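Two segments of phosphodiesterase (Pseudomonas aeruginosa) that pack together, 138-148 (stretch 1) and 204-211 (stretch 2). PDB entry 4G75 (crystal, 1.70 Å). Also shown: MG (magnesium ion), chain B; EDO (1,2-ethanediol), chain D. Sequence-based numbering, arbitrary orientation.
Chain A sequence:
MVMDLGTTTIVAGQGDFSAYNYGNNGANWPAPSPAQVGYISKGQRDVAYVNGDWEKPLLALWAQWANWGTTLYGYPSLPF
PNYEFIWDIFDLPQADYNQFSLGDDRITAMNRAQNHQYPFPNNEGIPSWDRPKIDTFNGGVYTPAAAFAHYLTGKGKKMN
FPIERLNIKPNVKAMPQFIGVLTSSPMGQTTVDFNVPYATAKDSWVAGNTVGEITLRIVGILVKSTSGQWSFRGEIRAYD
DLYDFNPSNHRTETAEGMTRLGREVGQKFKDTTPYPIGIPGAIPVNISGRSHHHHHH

Stretch 1 (138-148) NGGVYTPAAAF
Stretch 2 204-211: SWVAGNTV

Two segments can pack closely without a single direct hydrogen bond between them, with polar groups often bonded locally and the contact made by van der Waals packing. The phosphodiesterase pair 138-148 and 204-211, which buries 359 Å² in all, is a compact example. In the first segment a type I turn (phi/psi Gly140 -121/-154, Val141 -63/-23, Tyr142 -95/-6), its Thr143 N to Gly140 O bond 3.0 Å, leads into a helix near -65/-40. Pro144, C-gamma exo, is its most covered residue, the compact apolar ring fitting among Trp205, Val206 and Thr210.

The second segment opens with Ser204 (-149/115, chi1 t), the N-cap, whose OG accepts from Ala207 N at 3.1 Å, capping the short helix 205-208 (about -60/-40). Trp205 (chi1 p, chi2 -97°) leaves the backbone sideways, yet its indole reaches across: CZ3 lies 4.0 Å from Pro144 CG and CZ2 4.3 Å from Val141 CA, both approached obliquely.

Val206 (chi1 t) points toward the first segment, Val206 CA lying 6.3 Å from Gly140 CA. Its CG1 sits 3.5 Å from Gly139 O, 3.4 Å from Gly140 O, 3.8 Å from Thr143 CB and 3.9 Å from Pro144 CD, so one methyl packs against the turn's flank and adjoining residues. The backbone at 139 (84/25) calls for glycine, since a CB would jam against the preceding carbonyl. CB of Thr143 (chi1 m) points toward stretch 2, while OG1 turns back to accept from Gly139 N at 2.8 Å.

Ala207 faces away. Asn209 (-93/0, chi1 t) points toward the first segment; a water donates to Pro144 O at 2.8 Å and weakly to Asn209 O at 3.4 Å.

At Thr210 (-116/-65, chi1 m) the backbones come close, Thr210 CA 4.9 Å from Pro144 CA. Thr210 OG1 donates to Val206 O at 2.7 Å and lies 3.4 Å from Pro144 CG; Thr210 CG2 meets Ala147 CB, a small methyl, at 3.8 Å. Val211 O binds MG at 2.2 Å.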

# COMPACT_ATOMS: atom_id res chain seq x y z
N ASN A 138 4.44 -0.93 5.53
CA ASN A 138 4.51 0.25 6.38
C ASN A 138 3.16 0.93 6.66
O ASN A 138 2.95 1.47 7.75
CB ASN A 138 5.44 1.29 5.76
CG ASN A 138 5.63 2.50 6.65
OD1 ASN A 138 6.14 2.39 7.76
ND2 ASN A 138 5.21 3.67 6.17
N GLY A 139 2.27 0.91 5.67
CA GLY A 139 1.00 1.61 5.76
C GLY A 139 1.12 3.08 5.38
O GLY A 139 0.33 3.91 5.82
N GLY A 140 2.13 3.40 4.56
CA GLY A 140 2.35 4.76 4.10
C GLY A 140 2.31 4.95 2.60
O GLY A 140 1.67 4.18 1.88
N VAL A 141 3.00 5.98 2.11
CA VAL A 141 2.88 6.39 0.70
C VAL A 141 3.34 5.33 -0.29
O VAL A 141 2.93 5.34 -1.44
CB VAL A 141 3.63 7.72 0.39
CG1 VAL A 141 3.08 8.86 1.23
CG2 VAL A 141 5.14 7.57 0.59
N TYR A 142 4.20 4.41 0.15
CA TYR A 142 4.72 3.38 -0.75
C TYR A 142 3.91 2.09 -0.69
O TYR A 142 4.16 1.16 -1.47
CB TYR A 142 6.18 3.03 -0.43
CG TYR A 142 7.17 4.18 -0.53
CD1 TYR A 142 7.28 4.94 -1.69
CD2 TYR A 142 8.02 4.48 0.53
CE1 TYR A 142 8.19 5.97 -1.79
CE2 TYR A 142 8.94 5.51 0.44
CZ TYR A 142 9.02 6.25 -0.72
OH TYR A 142 9.93 7.27 -0.83
N THR A 143 2.96 2.00 0.22
CA THR A 143 2.32 0.72 0.51
C THR A 143 1.42 0.19 -0.62
O THR A 143 1.49 -0.99 -0.97
CB THR A 143 1.56 0.74 1.85
OG1 THR A 143 2.51 0.82 2.92
CG2 THR A 143 0.71 -0.53 2.02
N PRO A 144 0.58 1.06 -1.19
CA PRO A 144 -0.21 0.54 -2.32
C PRO A 144 0.68 0.06 -3.47
O PRO A 144 0.41 -0.98 -4.07
CB PRO A 144 -1.04 1.75 -2.74
CG PRO A 144 -1.23 2.52 -1.45
CD PRO A 144 0.11 2.39 -0.76
N ALA A 145 1.74 0.81 -3.78
CA ALA A 145 2.64 0.39 -4.85
C ALA A 145 3.36 -0.90 -4.48
O ALA A 145 3.55 -1.78 -5.32
CB ALA A 145 3.64 1.49 -5.19
N ALA A 146 3.78 -1.01 -3.22
CA ALA A 146 4.46 -2.21 -2.76
C ALA A 146 3.55 -3.42 -2.86
O ALA A 146 3.99 -4.51 -3.21
CB ALA A 146 4.94 -2.02 -1.33
N ALA A 147 2.27 -3.22 -2.53
CA ALA A 147 1.29 -4.30 -2.60
C ALA A 147 1.09 -4.76 -4.04
O ALA A 147 0.93 -5.95 -4.31
CB ALA A 147 -0.03 -3.84 -2.01
N PHE A 148 1.07 -3.80 -4.96
CA PHE A 148 0.95 -4.12 -6.38
C PHE A 148 2.20 -4.87 -6.85
O PHE A 148 2.12 -5.85 -7.59
CB PHE A 148 0.75 -2.84 -7.18
CG PHE A 148 0.64 -3.06 -8.65
CD1 PHE A 148 -0.39 -3.81 -9.17
CD2 PHE A 148 1.58 -2.52 -9.52
CE1 PHE A 148 -0.49 -4.03 -10.54
CE2 PHE A 148 1.48 -2.72 -10.89
CZ PHE A 148 0.45 -3.49 -11.40
N SER A 204 -8.70 6.04 5.64
CA SER A 204 -7.29 5.97 5.27
C SER A 204 -7.15 5.73 3.77
O SER A 204 -7.55 4.68 3.29
CB SER A 204 -6.63 4.82 6.04
OG SER A 204 -5.33 4.54 5.55
N TRP A 205 -6.58 6.69 3.04
CA TRP A 205 -6.43 6.49 1.60
C TRP A 205 -5.50 5.31 1.32
O TRP A 205 -5.76 4.52 0.41
CB TRP A 205 -5.98 7.76 0.86
CG TRP A 205 -4.49 8.02 0.85
CD1 TRP A 205 -3.80 8.84 1.70
CD2 TRP A 205 -3.53 7.49 -0.07
NE1 TRP A 205 -2.46 8.84 1.37
CE2 TRP A 205 -2.27 8.02 0.29
CE3 TRP A 205 -3.61 6.61 -1.15
CZ2 TRP A 205 -1.10 7.69 -0.40
CZ3 TRP A 205 -2.45 6.30 -1.84
CH2 TRP A 205 -1.21 6.83 -1.46
N VAL A 206 -4.45 5.18 2.12
CA VAL A 206 -3.49 4.08 1.95
C VAL A 206 -4.15 2.71 2.12
O VAL A 206 -4.01 1.81 1.28
CB VAL A 206 -2.27 4.24 2.90
CG1 VAL A 206 -1.37 3.01 2.84
CG2 VAL A 206 -1.48 5.50 2.56
N ALA A 207 -4.89 2.54 3.21
CA ALA A 207 -5.57 1.26 3.42
C ALA A 207 -6.60 1.03 2.32
O ALA A 207 -6.72 -0.07 1.79
CB ALA A 207 -6.23 1.20 4.80
N GLY A 208 -7.35 2.08 1.99
CA GLY A 208 -8.38 1.97 0.97
C GLY A 208 -7.84 1.54 -0.38
O GLY A 208 -8.51 0.84 -1.14
N ASN A 209 -6.61 1.96 -0.67
CA ASN A 209 -5.98 1.70 -1.96
C ASN A 209 -5.14 0.43 -1.91
O ASN A 209 -4.53 0.04 -2.90
CB ASN A 209 -5.10 2.90 -2.32
CG ASN A 209 -4.74 2.95 -3.79
OD1 ASN A 209 -5.52 2.57 -4.67
ND2 ASN A 209 -3.56 3.46 -4.07
N THR A 210 -5.12 -0.23 -0.75
CA THR A 210 -4.35 -1.46 -0.58
C THR A 210 -5.26 -2.66 -0.29
O THR A 210 -5.33 -3.60 -1.09
CB THR A 210 -3.30 -1.32 0.56
OG1 THR A 210 -2.46 -0.19 0.29
CG2 THR A 210 -2.45 -2.58 0.66
N VAL A 211 -5.94 -2.61 0.85
CA VAL A 211 -6.86 -3.67 1.24
C VAL A 211 -8.33 -3.35 0.98
O VAL A 211 -9.14 -4.26 0.88
CB VAL A 211 -6.70 -4.06 2.72
CG1 VAL A 211 -5.33 -4.70 2.94
CG2 VAL A 211 -6.89 -2.84 3.62
MG MG B . -10.58 -5.92 0.44
C1 EDO D . -6.58 -1.59 -6.41
O1 EDO D . -6.19 -2.95 -6.18
C2 EDO D . -5.81 -0.66 -5.48
O2 EDO D . -4.41 -0.73 -5.76
O HOH W 1 -2.23 -1.83 -4.47
O HOH W 2 -12.13 -7.78 -0.36
O HOH W 3 -9.45 -6.03 -1.82